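Local structure of pseudoaglycone deacetylase Dbv21 (Actinoplanes teichomyceticus, 3DFI) at residues A[95-100]-A[158-163]; A[42-47]-A[131-136]; A[167-172]-A[196-201]; A[63-68]-A[72-77]. The protein probably removes the acetyl group from the pseudoaglycone of the glycopeptide antibiotic A40926 by zinc-dependent hydrolysis of an amide bond. One frame throughout, in Å; residues are numbered along the deposited sequence.

Contact 1 (A[95-100]-A[158-163]); sequences FLDAIY and HPDHKA. With ZN (zinc ion), chain B.
Asp160 and Ala98 meet through one long, weak hydrogen bond: Ala98 N points to Asp160 OD1 at 3.5 Å, and Ala98 CB packs beside the same carboxylate, 3.7 Å from Asp160 OD1. With its CG anti to the carbonyl carbon (chi1 -64°), Asp160 holds its carboxylate out toward the loop. The stronger ties of that group lie elsewhere: OD1 also takes a hydrogen bond from zinc ligand His16, and OD2 forms a salt bridge with Arg101.

Among the charged groups, Asp97 OD1 stands 3.8 Å from Asp160 OD1, the two carboxylate planes 67° apart.

A water links the segments a second time; it donates to Asp97 OD1 at 2.6 Å and lies 3.2 Å from His158 NE2. The other ring nitrogen of His158 caps the helix, accepting Asp160 N in the ring plane (N to ND1 3.0 Å).

On the metal, His161 NE2 binds zinc at 2.2 Å, alongside His16 and Asp19. The contact thus joins the loop after strand 89-92 to the N-terminal turn of helix 159-174, with Phe95 anchoring the loop against helix 126-144.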
loop_
_atom_site.group_PDB
_atom_site.type_symbol
_atom_site.label_atom_id
_atom_site.label_comp_id
_atom_site.label_asym_id
_atom_site.label_seq_id
_atom_site.Cartn_x
_atom_site.Cartn_y
_atom_site.Cartn_z
ATOM N N PHE A 95 -2.007 13.084 -6.343
ATOM C CA PHE A 95 -0.755 13.591 -5.766
ATOM C C PHE A 95 0.495 13.062 -6.486
ATOM O O PHE A 95 0.515 11.933 -6.959
ATOM C CB PHE A 95 -0.726 13.305 -4.261
ATOM C CG PHE A 95 -1.840 14.004 -3.504
ATOM C CD1 PHE A 95 -1.696 15.323 -3.112
ATOM C CD2 PHE A 95 -3.048 13.352 -3.232
ATOM C CE1 PHE A 95 -2.724 15.988 -2.425
ATOM C CE2 PHE A 95 -4.091 14.019 -2.559
ATOM C CZ PHE A 95 -3.912 15.320 -2.153
ATOM N N LEU A 96 1.523 13.902 -6.555
ATOM C CA LEU A 96 2.723 13.609 -7.334
ATOM C C LEU A 96 3.801 13.006 -6.477
ATOM O O LEU A 96 4.107 13.517 -5.402
ATOM C CB LEU A 96 3.263 14.862 -8.055
ATOM C CG LEU A 96 2.351 15.486 -9.112
ATOM C CD1 LEU A 96 2.916 16.811 -9.663
ATOM C CD2 LEU A 96 2.086 14.479 -10.218
ATOM N N ASP A 97 4.382 11.920 -6.988
ATOM C CA ASP A 97 5.408 11.167 -6.291
ATOM C C ASP A 97 6.548 12.079 -5.903
ATOM O O ASP A 97 6.867 13.053 -6.615
ATOM C CB ASP A 97 5.920 10.014 -7.160
ATOM C CG ASP A 97 6.466 8.847 -6.332
ATOM O OD1 ASP A 97 7.467 9.042 -5.597
ATOM O OD2 ASP A 97 5.915 7.721 -6.444
ATOM N N ALA A 98 7.140 11.767 -4.748
ATOM C CA ALA A 98 8.227 12.569 -4.176
ATOM C C ALA A 98 9.223 12.961 -5.251
ATOM O O ALA A 98 9.761 14.067 -5.239
ATOM C CB ALA A 98 8.916 11.798 -3.037
ATOM N N ILE A 99 9.408 12.046 -6.207
ATOM C CA ILE A 99 10.397 12.165 -7.272
ATOM C C ILE A 99 10.114 13.230 -8.356
ATOM O O ILE A 99 11.024 13.594 -9.101
ATOM C CB ILE A 99 10.677 10.758 -7.936
ATOM C CG1 ILE A 99 9.449 10.250 -8.717
ATOM C CG2 ILE A 99 11.132 9.720 -6.868
ATOM C CD1 ILE A 99 9.728 9.081 -9.660
ATOM N N TYR A 100 8.869 13.707 -8.461
ATOM C CA TYR A 100 8.521 14.783 -9.418
ATOM C C TYR A 100 8.290 16.094 -8.640
ATOM O O TYR A 100 7.773 17.078 -9.189
ATOM C CB TYR A 100 7.279 14.451 -10.293
ATOM C CG TYR A 100 7.246 13.054 -10.920
ATOM C CD1 TYR A 100 8.069 12.737 -12.004
ATOM C CD2 TYR A 100 6.383 12.061 -10.436
ATOM C CE1 TYR A 100 8.055 11.463 -12.582
ATOM C CE2 TYR A 100 6.359 10.770 -11.009
ATOM C CZ TYR A 100 7.206 10.486 -12.085
ATOM O OH TYR A 100 7.223 9.238 -12.679
ATOM N N HIS A 158 9.430 5.998 4.530
ATOM C CA HIS A 158 9.259 6.832 3.342
ATOM C C HIS A 158 8.321 8.014 3.669
ATOM O O HIS A 158 7.269 7.817 4.268
ATOM C CB HIS A 158 8.699 6.018 2.187
ATOM C CG HIS A 158 8.859 6.681 0.858
ATOM N ND1 HIS A 158 8.160 7.816 0.503
ATOM C CD2 HIS A 158 9.658 6.381 -0.196
ATOM C CE1 HIS A 158 8.515 8.185 -0.716
ATOM N NE2 HIS A 158 9.421 7.329 -1.164
ATOM N N PRO A 159 8.709 9.248 3.284
ATOM C CA PRO A 159 7.845 10.374 3.668
ATOM C C PRO A 159 6.424 10.280 3.076
ATOM O O PRO A 159 5.485 10.747 3.711
ATOM C CB PRO A 159 8.596 11.606 3.151
ATOM C CG PRO A 159 10.015 11.123 2.827
ATOM C CD PRO A 159 9.893 9.672 2.504
ATOM N N ASP A 160 6.260 9.664 1.901
ATOM C CA ASP A 160 4.923 9.458 1.321
ATOM C C ASP A 160 4.088 8.465 2.123
ATOM O O ASP A 160 2.855 8.583 2.174
ATOM C CB ASP A 160 4.997 8.997 -0.151
ATOM C CG ASP A 160 5.615 10.056 -1.070
ATOM O OD1 ASP A 160 5.910 9.731 -2.248
ATOM O OD2 ASP A 160 5.813 11.207 -0.612
ATOM N N HIS A 161 4.759 7.483 2.717
ATOM C CA HIS A 161 4.101 6.483 3.551
ATOM C C HIS A 161 3.662 7.109 4.852
ATOM O O HIS A 161 2.558 6.893 5.289
ATOM C CB HIS A 161 5.039 5.302 3.833
ATOM C CG HIS A 161 5.185 4.362 2.680
ATOM N ND1 HIS A 161 5.206 2.996 2.837
ATOM C CD2 HIS A 161 5.315 4.590 1.347
ATOM C CE1 HIS A 161 5.364 2.418 1.655
ATOM N NE2 HIS A 161 5.429 3.362 0.736
ATOM N N LYS A 162 4.542 7.904 5.460
ATOM C CA LYS A 162 4.210 8.642 6.686
ATOM C C LYS A 162 3.038 9.594 6.419
ATOM O O LYS A 162 2.050 9.591 7.161
ATOM C CB LYS A 162 5.446 9.390 7.205
ATOM C CG LYS A 162 5.331 9.975 8.603
ATOM C CD LYS A 162 6.655 10.593 9.020
ATOM C CE LYS A 162 6.647 11.061 10.465
ATOM N NZ LYS A 162 6.307 12.517 10.589
ATOM N N ALA A 163 3.110 10.365 5.331
ATOM C CA ALA A 163 2.032 11.311 5.019
ATOM C C ALA A 163 0.704 10.572 4.788
ATOM O O ALA A 163 -0.325 10.980 5.338
ATOM C CB ALA A 163 2.385 12.169 3.817
HETATM ZN ZN ZN B . 5.676 3.030 -1.407
HETATM O O HOH W 1 9.485 7.915 -4.327
HETATM O O HOH W 2 6.157 2.005 -3.622
#

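Contact 2 (A[42-47]-A[131-136]); sequences TVFAGS and AAIRED
Ile133 turns its side chain from helix 126-144 toward Val43 and Phe44, and every contact between the two segments is made by it. From CB the chain forks. The CG2 branch lies 3.9 Å from Val43 CG1, while its other flank meets Ala167 of helix 159-174. The CG1 branch, anti to the carbonyl carbon (chi1 -65°), runs out over the same valine methyl, so that Val43 CG1 touches both limbs of the fork. At the tip, CD1 closes on two partners at once: Val43 CG1 at 3.9 Å and the far end of the phenyl ring, Phe44 CZ, also at 3.9 Å.

Phe44 is the centre of an inverse gamma turn just beyond strand 37-42 of the central sheet of this PIG-L-type alpha/beta fold. Next to this turn, Val43 CG1 rests on one face of the Phe44 ring, 3.6 Å above its plane and offset toward the rim. One methyl group therefore serves both as a cushion for the ring and as the main seat for the isoleucine.

Both Val43 and Phe44 cross the isoleucine at roughly a right angle, and all three side chains are buried. Beyond them, Phe44 also touches Asp160 and Thr164 of helix 159-174 and comes within about 4 Å of the side chain of zinc ligand His16, while Phe95 packs against Val43 and Ile133.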
loop_
_atom_site.group_PDB
_atom_site.type_symbol
_atom_site.label_atom_id
_atom_site.label_comp_id
_atom_site.label_asym_id
_atom_site.label_seq_id
_atom_site.Cartn_x
_atom_site.Cartn_y
_atom_site.Cartn_z
ATOM N N THR A 42 -4.964 4.782 -4.411
ATOM C CA THR A 42 -3.548 5.158 -4.306
ATOM C C THR A 42 -3.402 6.685 -4.308
ATOM O O THR A 42 -3.906 7.369 -5.202
ATOM C CB THR A 42 -2.722 4.495 -5.459
ATOM O OG1 THR A 42 -2.856 3.059 -5.372
ATOM C CG2 THR A 42 -1.220 4.903 -5.413
ATOM N N VAL A 43 -2.710 7.205 -3.303
ATOM C CA VAL A 43 -2.611 8.635 -3.065
ATOM C C VAL A 43 -1.720 9.252 -4.140
ATOM O O VAL A 43 -2.136 10.179 -4.837
ATOM C CB VAL A 43 -2.049 8.918 -1.651
ATOM C CG1 VAL A 43 -1.816 10.421 -1.452
ATOM C CG2 VAL A 43 -3.016 8.368 -0.564
ATOM N N PHE A 44 -0.514 8.702 -4.285
ATOM C CA PHE A 44 0.467 9.270 -5.207
ATOM C C PHE A 44 0.370 8.618 -6.571
ATOM O O PHE A 44 1.281 7.948 -6.997
ATOM C CB PHE A 44 1.894 9.246 -4.603
ATOM C CG PHE A 44 2.010 10.077 -3.345
ATOM C CD1 PHE A 44 2.341 11.421 -3.414
ATOM C CD2 PHE A 44 1.733 9.522 -2.098
ATOM C CE1 PHE A 44 2.395 12.211 -2.254
ATOM C CE2 PHE A 44 1.790 10.289 -0.946
ATOM C CZ PHE A 44 2.137 11.646 -1.027
ATOM N N ALA A 45 -0.751 8.853 -7.266
ATOM C CA ALA A 45 -0.972 8.314 -8.608
ATOM C C ALA A 45 -1.201 9.422 -9.644
ATOM O O ALA A 45 -1.708 9.151 -10.724
ATOM C CB ALA A 45 -2.130 7.327 -8.611
ATOM N N GLY A 46 -0.798 10.651 -9.313
ATOM C CA GLY A 46 -1.008 11.822 -10.160
ATOM C C GLY A 46 -0.240 11.834 -11.471
ATOM O O GLY A 46 0.737 11.102 -11.656
ATOM N N SER A 47 -0.701 12.671 -12.398
ATOM C CA SER A 47 -0.158 12.722 -13.749
ATOM C C SER A 47 1.059 13.625 -13.866
ATOM O O SER A 47 1.102 14.719 -13.274
ATOM C CB SER A 47 -1.225 13.238 -14.720
ATOM O OG SER A 47 -2.037 12.173 -15.187
ATOM N N ALA A 131 -2.994 17.472 5.156
ATOM C CA ALA A 131 -4.356 18.012 5.213
ATOM C C ALA A 131 -5.059 17.858 3.854
ATOM O O ALA A 131 -6.244 17.501 3.800
ATOM C CB ALA A 131 -4.337 19.465 5.674
ATOM N N ALA A 132 -4.310 18.092 2.771
ATOM C CA ALA A 132 -4.814 17.910 1.409
ATOM C C ALA A 132 -5.143 16.448 1.128
ATOM O O ALA A 132 -6.185 16.140 0.533
ATOM C CB ALA A 132 -3.789 18.424 0.364
ATOM N N ILE A 133 -4.242 15.555 1.528
ATOM C CA ILE A 133 -4.467 14.138 1.369
ATOM C C ILE A 133 -5.679 13.685 2.185
ATOM O O ILE A 133 -6.536 12.971 1.676
ATOM C CB ILE A 133 -3.218 13.300 1.782
ATOM C CG1 ILE A 133 -2.036 13.574 0.850
ATOM C CG2 ILE A 133 -3.553 11.803 1.813
ATOM C CD1 ILE A 133 -0.752 12.898 1.326
ATOM N N ARG A 134 -5.746 14.107 3.449
ATOM C CA ARG A 134 -6.882 13.790 4.326
ATOM C C ARG A 134 -8.268 14.127 3.701
ATOM O O ARG A 134 -9.205 13.323 3.791
ATOM C CB ARG A 134 -6.718 14.498 5.681
ATOM C CG ARG A 134 -7.898 14.294 6.639
ATOM C CD ARG A 134 -7.869 15.264 7.828
ATOM N NE ARG A 134 -9.127 15.229 8.561
ATOM C CZ ARG A 134 -9.349 15.780 9.762
ATOM N NH1 ARG A 134 -10.553 15.685 10.308
ATOM N NH2 ARG A 134 -8.383 16.410 10.432
ATOM N N GLU A 135 -8.393 15.313 3.102
ATOM C CA GLU A 135 -9.655 15.751 2.452
ATOM C C GLU A 135 -10.089 14.746 1.383
ATOM O O GLU A 135 -11.238 14.328 1.339
ATOM C CB GLU A 135 -9.452 17.080 1.737
ATOM C CG GLU A 135 -9.776 18.314 2.461
ATOM C CD GLU A 135 -9.818 19.502 1.504
ATOM O OE1 GLU A 135 -10.885 20.168 1.400
ATOM O OE2 GLU A 135 -8.788 19.753 0.833
ATOM N N ASP A 136 -9.153 14.384 0.515
ATOM C CA ASP A 136 -9.380 13.397 -0.542
ATOM C C ASP A 136 -9.715 11.997 -0.021
ATOM O O ASP A 136 -10.532 11.296 -0.624
ATOM C CB ASP A 136 -8.164 13.329 -1.473
ATOM C CG ASP A 136 -8.040 14.536 -2.367
ATOM O OD1 ASP A 136 -8.686 15.600 -2.122
ATOM O OD2 ASP A 136 -7.299 14.421 -3.361
#

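Contact 3 (A[167-172]-A[196-201]); sequences ATLLAA and ELPDGL
Leu169 meets Leu201 and Pro198 with a single methyl, and it alone of the helical segment 167-172 touches the loop 196-201 closely. The residues before it face elsewhere: Ala167 faces helix 126-144, and Thr168 turns to Ile137 and to strands 148-152 and 179-182, its OG1 bonded back to Thr164 O within the helix.

At Leu169 the side chain points at the loop. CG sits anti to the carbonyl carbon (chi1 -72°), and CD1 ends 3.9 Å from Leu201 CD1, the two leucines reaching toward each other tip to tip. That same methyl lies 4.2 Å from Pro198 CD, so it is shared between the proline ring and the leucine end. Pro198 and Leu201 are the first and last residues of a type II beta turn, closed by Leu201 N to Pro198 O at 3.3 Å; the turn folds both toward the helix, with Gly200 taking the positive phi (77°) of its third position.

Farther along, Leu170 and Ala171 belong to the interface with helix 126-144, and Ala172 leans on Leu179. Helix 159-174 thus lies on strands 148-152 and 179-182 of the sheet, with helix 126-144 along one flank and the turn before strand 201-210 at Leu169.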
loop_
_atom_site.group_PDB
_atom_site.type_symbol
_atom_site.label_atom_id
_atom_site.label_comp_id
_atom_site.label_asym_id
_atom_site.label_seq_id
_atom_site.Cartn_x
_atom_site.Cartn_y
_atom_site.Cartn_z
ATOM N N ALA A 167 -2.572 11.007 7.323
ATOM C CA ALA A 167 -3.804 11.526 6.728
ATOM C C ALA A 167 -4.958 10.525 6.866
ATOM O O ALA A 167 -6.079 10.932 7.153
ATOM C CB ALA A 167 -3.580 11.889 5.238
ATOM N N THR A 168 -4.657 9.228 6.685
ATOM C CA THR A 168 -5.658 8.170 6.788
ATOM C C THR A 168 -6.169 8.034 8.229
ATOM O O THR A 168 -7.377 7.888 8.458
ATOM C CB THR A 168 -5.149 6.798 6.263
ATOM O OG1 THR A 168 -4.629 6.922 4.930
ATOM C CG2 THR A 168 -6.298 5.760 6.283
ATOM N N LEU A 169 -5.273 8.146 9.206
ATOM C CA LEU A 169 -5.695 8.096 10.625
ATOM C C LEU A 169 -6.702 9.188 10.988
ATOM O O LEU A 169 -7.699 8.934 11.667
ATOM C CB LEU A 169 -4.484 8.164 11.561
ATOM C CG LEU A 169 -3.612 6.895 11.590
ATOM C CD1 LEU A 169 -2.189 7.228 12.031
ATOM C CD2 LEU A 169 -4.236 5.836 12.530
ATOM N N LEU A 170 -6.428 10.408 10.545
ATOM C CA LEU A 170 -7.356 11.536 10.720
ATOM C C LEU A 170 -8.707 11.348 9.993
ATOM O O LEU A 170 -9.780 11.646 10.539
ATOM C CB LEU A 170 -6.678 12.834 10.245
ATOM C CG LEU A 170 -5.590 13.415 11.154
ATOM C CD1 LEU A 170 -4.744 14.428 10.390
ATOM C CD2 LEU A 170 -6.183 14.037 12.425
ATOM N N ALA A 171 -8.641 10.871 8.753
ATOM C CA ALA A 171 -9.838 10.731 7.924
ATOM C C ALA A 171 -10.775 9.625 8.429
ATOM O O ALA A 171 -11.982 9.842 8.524
ATOM C CB ALA A 171 -9.463 10.517 6.438
ATOM N N ALA A 172 -10.222 8.444 8.730
ATOM C CA ALA A 172 -11.008 7.316 9.266
ATOM C C ALA A 172 -11.613 7.604 10.654
ATOM O O ALA A 172 -12.717 7.153 10.967
ATOM C CB ALA A 172 -10.166 6.012 9.295
ATOM N N GLU A 196 7.115 5.503 13.739
ATOM C CA GLU A 196 6.900 6.675 14.626
ATOM C C GLU A 196 5.541 7.344 14.396
ATOM O O GLU A 196 5.373 8.215 13.525
ATOM C CB GLU A 196 8.054 7.688 14.572
ATOM C CG GLU A 196 7.761 9.000 15.320
ATOM C CD GLU A 196 9.008 9.727 15.802
ATOM O OE1 GLU A 196 8.972 10.262 16.935
ATOM O OE2 GLU A 196 10.023 9.764 15.061
ATOM N N LEU A 197 4.586 6.916 15.213
ATOM C CA LEU A 197 3.193 7.363 15.146
ATOM C C LEU A 197 2.995 8.802 15.607
ATOM O O LEU A 197 3.811 9.313 16.378
ATOM C CB LEU A 197 2.324 6.428 15.982
ATOM C CG LEU A 197 2.123 5.032 15.397
ATOM C CD1 LEU A 197 1.318 4.179 16.341
ATOM C CD2 LEU A 197 1.443 5.120 14.040
ATOM N N PRO A 198 1.917 9.469 15.119
ATOM C CA PRO A 198 1.529 10.730 15.757
ATOM C C PRO A 198 1.410 10.591 17.304
ATOM O O PRO A 198 1.159 9.502 17.829
ATOM C CB PRO A 198 0.155 11.040 15.141
ATOM C CG PRO A 198 0.154 10.338 13.815
ATOM C CD PRO A 198 1.041 9.117 13.983
ATOM N N ASP A 199 1.604 11.704 17.997
ATOM C CA ASP A 199 1.486 11.782 19.453
ATOM C C ASP A 199 0.119 11.282 19.933
ATOM O O ASP A 199 -0.874 11.442 19.224
ATOM C CB ASP A 199 1.687 13.238 19.890
ATOM C CG ASP A 199 3.163 13.634 19.962
ATOM O OD1 ASP A 199 4.039 12.736 19.924
ATOM O OD2 ASP A 199 3.452 14.848 20.090
ATOM N N GLY A 200 0.069 10.677 21.122
ATOM C CA GLY A 200 -1.187 10.126 21.642
ATOM C C GLY A 200 -1.645 8.793 21.045
ATOM O O GLY A 200 -2.680 8.250 21.446
ATOM N N LEU A 201 -0.867 8.258 20.104
ATOM C CA LEU A 201 -1.169 6.974 19.476
ATOM C C LEU A 201 -0.081 5.923 19.746
ATOM O O LEU A 201 1.116 6.256 19.838
ATOM C CB LEU A 201 -1.325 7.135 17.941
ATOM C CG LEU A 201 -2.298 8.169 17.339
ATOM C CD1 LEU A 201 -2.304 8.030 15.812
ATOM C CD2 LEU A 201 -3.708 7.974 17.854
#

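Contact 4 (A[63-68]-A[72-77]); sequences WGLSPT and PLRRRN
Trp63 and Leu65 of the segment that leaves helix 54-63 face Arg75 and Arg74 of helix 71-86, the backbones well separated, with CA to CA 9.1 Å between Leu65 and Arg74 and 10.3 Å between Trp63 and Arg75. Gly64 is the first residue past the first helix, in a Schellman motif, its positive phi (90°) letting the chain leave the helix.

The indole brings its six-membered ring to Arg75. Trp63 CH2 lies 3.5 Å from Arg75 NH1, and farther back along the arginine Trp63 CZ3 meets the methylene CD at 3.9 Å. Ring and guanidinium planes are 71° apart and the side chains cross at about a right angle, so this is no parallel stack. The bend at chi3 (63°) swings the group beyond CD so that NH1 reaches the indole. The guanidinium's main polar partner lies elsewhere: NH2 donates to Leu17 O, while NH1 has a long, weak ion pair with Asp97. Thr228 and Gln229 of helix 227-233 touch both the tryptophan and the arginine.

Nearer the surface the contact is aliphatic. Leu65 CD2 approaches Arg74 CG at 4.1 Å, where the leucine meets the methylene start of the arginine rather than its charged end.

Two successive helices joined by a short connection are thus packed together, and it is Arg75 that carries the contact to the edge of the zinc site of this PIG-L-family protein: its side chain comes within about 6 Å of the zinc and about 4 Å of the side chain of His16.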
loop_
_atom_site.group_PDB
_atom_site.type_symbol
_atom_site.label_atom_id
_atom_site.label_comp_id
_atom_site.label_asym_id
_atom_site.label_seq_id
_atom_site.Cartn_x
_atom_site.Cartn_y
_atom_site.Cartn_z
ATOM N N TRP A 63 13.822 1.862 -14.027
ATOM C CA TRP A 63 12.620 1.054 -14.212
ATOM C C TRP A 63 12.556 0.452 -15.626
ATOM O O TRP A 63 11.687 -0.366 -15.916
ATOM C CB TRP A 63 11.381 1.883 -13.943
ATOM C CG TRP A 63 11.282 2.372 -12.530
ATOM C CD1 TRP A 63 11.875 1.827 -11.422
ATOM C CD2 TRP A 63 10.518 3.487 -12.068
ATOM N NE1 TRP A 63 11.543 2.551 -10.303
ATOM C CE2 TRP A 63 10.701 3.569 -10.670
ATOM C CE3 TRP A 63 9.688 4.415 -12.695
ATOM C CZ2 TRP A 63 10.105 4.554 -9.898
ATOM C CZ3 TRP A 63 9.084 5.399 -11.910
ATOM C CH2 TRP A 63 9.304 5.459 -10.538
ATOM N N GLY A 64 13.479 0.850 -16.492
ATOM C CA GLY A 64 13.532 0.320 -17.851
ATOM C C GLY A 64 12.723 1.110 -18.865
ATOM O O GLY A 64 12.436 0.603 -19.960
ATOM N N LEU A 65 12.383 2.351 -18.502
ATOM C CA LEU A 65 11.578 3.257 -19.337
ATOM C C LEU A 65 12.456 4.222 -20.137
ATOM O O LEU A 65 13.513 4.633 -19.668
ATOM C CB LEU A 65 10.578 4.063 -18.476
ATOM C CG LEU A 65 9.637 3.284 -17.544
ATOM C CD1 LEU A 65 8.770 4.223 -16.735
ATOM C CD2 LEU A 65 8.768 2.303 -18.331
ATOM N N SER A 66 12.019 4.562 -21.348
ATOM C CA SER A 66 12.767 5.446 -22.278
ATOM C C SER A 66 12.271 6.904 -22.086
ATOM O O SER A 66 11.160 7.093 -21.601
ATOM C CB SER A 66 12.557 4.983 -23.701
ATOM N N PRO A 67 13.084 7.927 -22.449
ATOM C CA PRO A 67 12.714 9.348 -22.234
ATOM C C PRO A 67 11.304 9.796 -22.661
ATOM O O PRO A 67 10.713 10.616 -21.971
ATOM C CB PRO A 67 13.771 10.120 -23.047
ATOM C CG PRO A 67 14.947 9.223 -23.029
ATOM C CD PRO A 67 14.420 7.813 -23.077
ATOM N N THR A 68 10.772 9.287 -23.770
ATOM C CA THR A 68 9.453 9.722 -24.245
ATOM C C THR A 68 8.269 8.969 -23.624
ATOM O O THR A 68 7.114 9.289 -23.923
ATOM C CB THR A 68 9.306 9.637 -25.763
ATOM O OG1 THR A 68 9.441 8.268 -26.179
ATOM C CG2 THR A 68 10.359 10.514 -26.487
ATOM N N PRO A 72 4.141 7.794 -14.982
ATOM C CA PRO A 72 2.970 7.588 -14.114
ATOM C C PRO A 72 1.831 6.831 -14.816
ATOM O O PRO A 72 1.199 5.969 -14.202
ATOM C CB PRO A 72 2.554 9.006 -13.744
ATOM C CG PRO A 72 3.796 9.822 -13.911
ATOM C CD PRO A 72 4.498 9.221 -15.105
ATOM N N LEU A 73 1.611 7.105 -16.107
ATOM C CA LEU A 73 0.652 6.323 -16.897
ATOM C C LEU A 73 1.005 4.831 -16.939
ATOM O O LEU A 73 0.177 3.987 -16.622
ATOM C CB LEU A 73 0.517 6.894 -18.316
ATOM C CG LEU A 73 -0.419 6.154 -19.279
ATOM C CD1 LEU A 73 -1.896 6.232 -18.791
ATOM C CD2 LEU A 73 -0.282 6.691 -20.723
ATOM N N ARG A 74 2.227 4.496 -17.358
ATOM C CA ARG A 74 2.697 3.105 -17.272
ATOM C C ARG A 74 2.364 2.457 -15.911
ATOM O O ARG A 74 1.808 1.357 -15.850
ATOM C CB ARG A 74 4.203 3.036 -17.537
ATOM C CG ARG A 74 4.830 1.594 -17.514
ATOM C CD ARG A 74 4.798 0.926 -18.934
ATOM N NE ARG A 74 3.426 0.850 -19.444
ATOM C CZ ARG A 74 2.566 -0.129 -19.159
ATOM N NH1 ARG A 74 1.329 -0.078 -19.628
ATOM N NH2 ARG A 74 2.929 -1.164 -18.412
ATOM N N ARG A 75 2.688 3.155 -14.825
ATOM C CA ARG A 75 2.472 2.643 -13.458
ATOM C C ARG A 75 0.989 2.523 -13.096
ATOM O O ARG A 75 0.581 1.564 -12.438
ATOM C CB ARG A 75 3.210 3.514 -12.455
ATOM C CG ARG A 75 4.748 3.422 -12.581
ATOM C CD ARG A 75 5.443 4.015 -11.357
ATOM N NE ARG A 75 5.139 3.299 -10.109
ATOM C CZ ARG A 75 5.582 3.704 -8.915
ATOM N NH1 ARG A 75 6.334 4.792 -8.840
ATOM N NH2 ARG A 75 5.288 3.038 -7.810
ATOM N N ARG A 76 0.170 3.463 -13.565
ATOM C CA ARG A 76 -1.277 3.357 -13.331
ATOM C C ARG A 76 -1.836 2.134 -14.069
ATOM O O ARG A 76 -2.707 1.432 -13.542
ATOM C CB ARG A 76 -2.003 4.634 -13.737
ATOM C CG ARG A 76 -1.853 5.768 -12.734
ATOM C CD ARG A 76 -2.786 6.930 -13.059
ATOM N NE ARG A 76 -2.597 7.469 -14.417
ATOM C CZ ARG A 76 -1.729 8.429 -14.726
ATOM N NH1 ARG A 76 -0.923 8.946 -13.796
ATOM N NH2 ARG A 76 -1.667 8.883 -15.959
ATOM N N ASN A 77 -1.314 1.874 -15.269
ATOM C CA ASN A 77 -1.692 0.674 -16.029
ATOM C C ASN A 77 -1.248 -0.614 -15.348
ATOM O O ASN A 77 -1.966 -1.617 -15.362
ATOM C CB ASN A 77 -1.141 0.725 -17.465
ATOM C CG ASN A 77 -1.913 1.693 -18.365
ATOM O OD1 ASN A 77 -3.150 1.792 -18.306
ATOM N ND2 ASN A 77 -1.180 2.386 -19.233
#

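In the fold
Contact 2 opens first along the chain, and contact 4 is nested inside the loop it closes; contacts 1 and 2 interleave, and contact 3 follows both. Helix 159-174 serves contacts 1 and 3, its start at the zinc and its later turns toward the sheet's edge, with the centres about 17 Å apart. Contacts 1 and 2, centres about 10 Å apart, are joined through the backbone of Phe95, while Ile133 and Arg134 of contact 2 pack on Ala167 and its neighbours in contact 3. Contacts 3 and 4 occupy opposite sides of the chain's centre, about 17 Å between nearest atoms. Contacts 1, 2 and 4 thus gather loops and helices around the metal, whereas contact 3 joins the far part of helix 159-174 to the turn before strand 201-210.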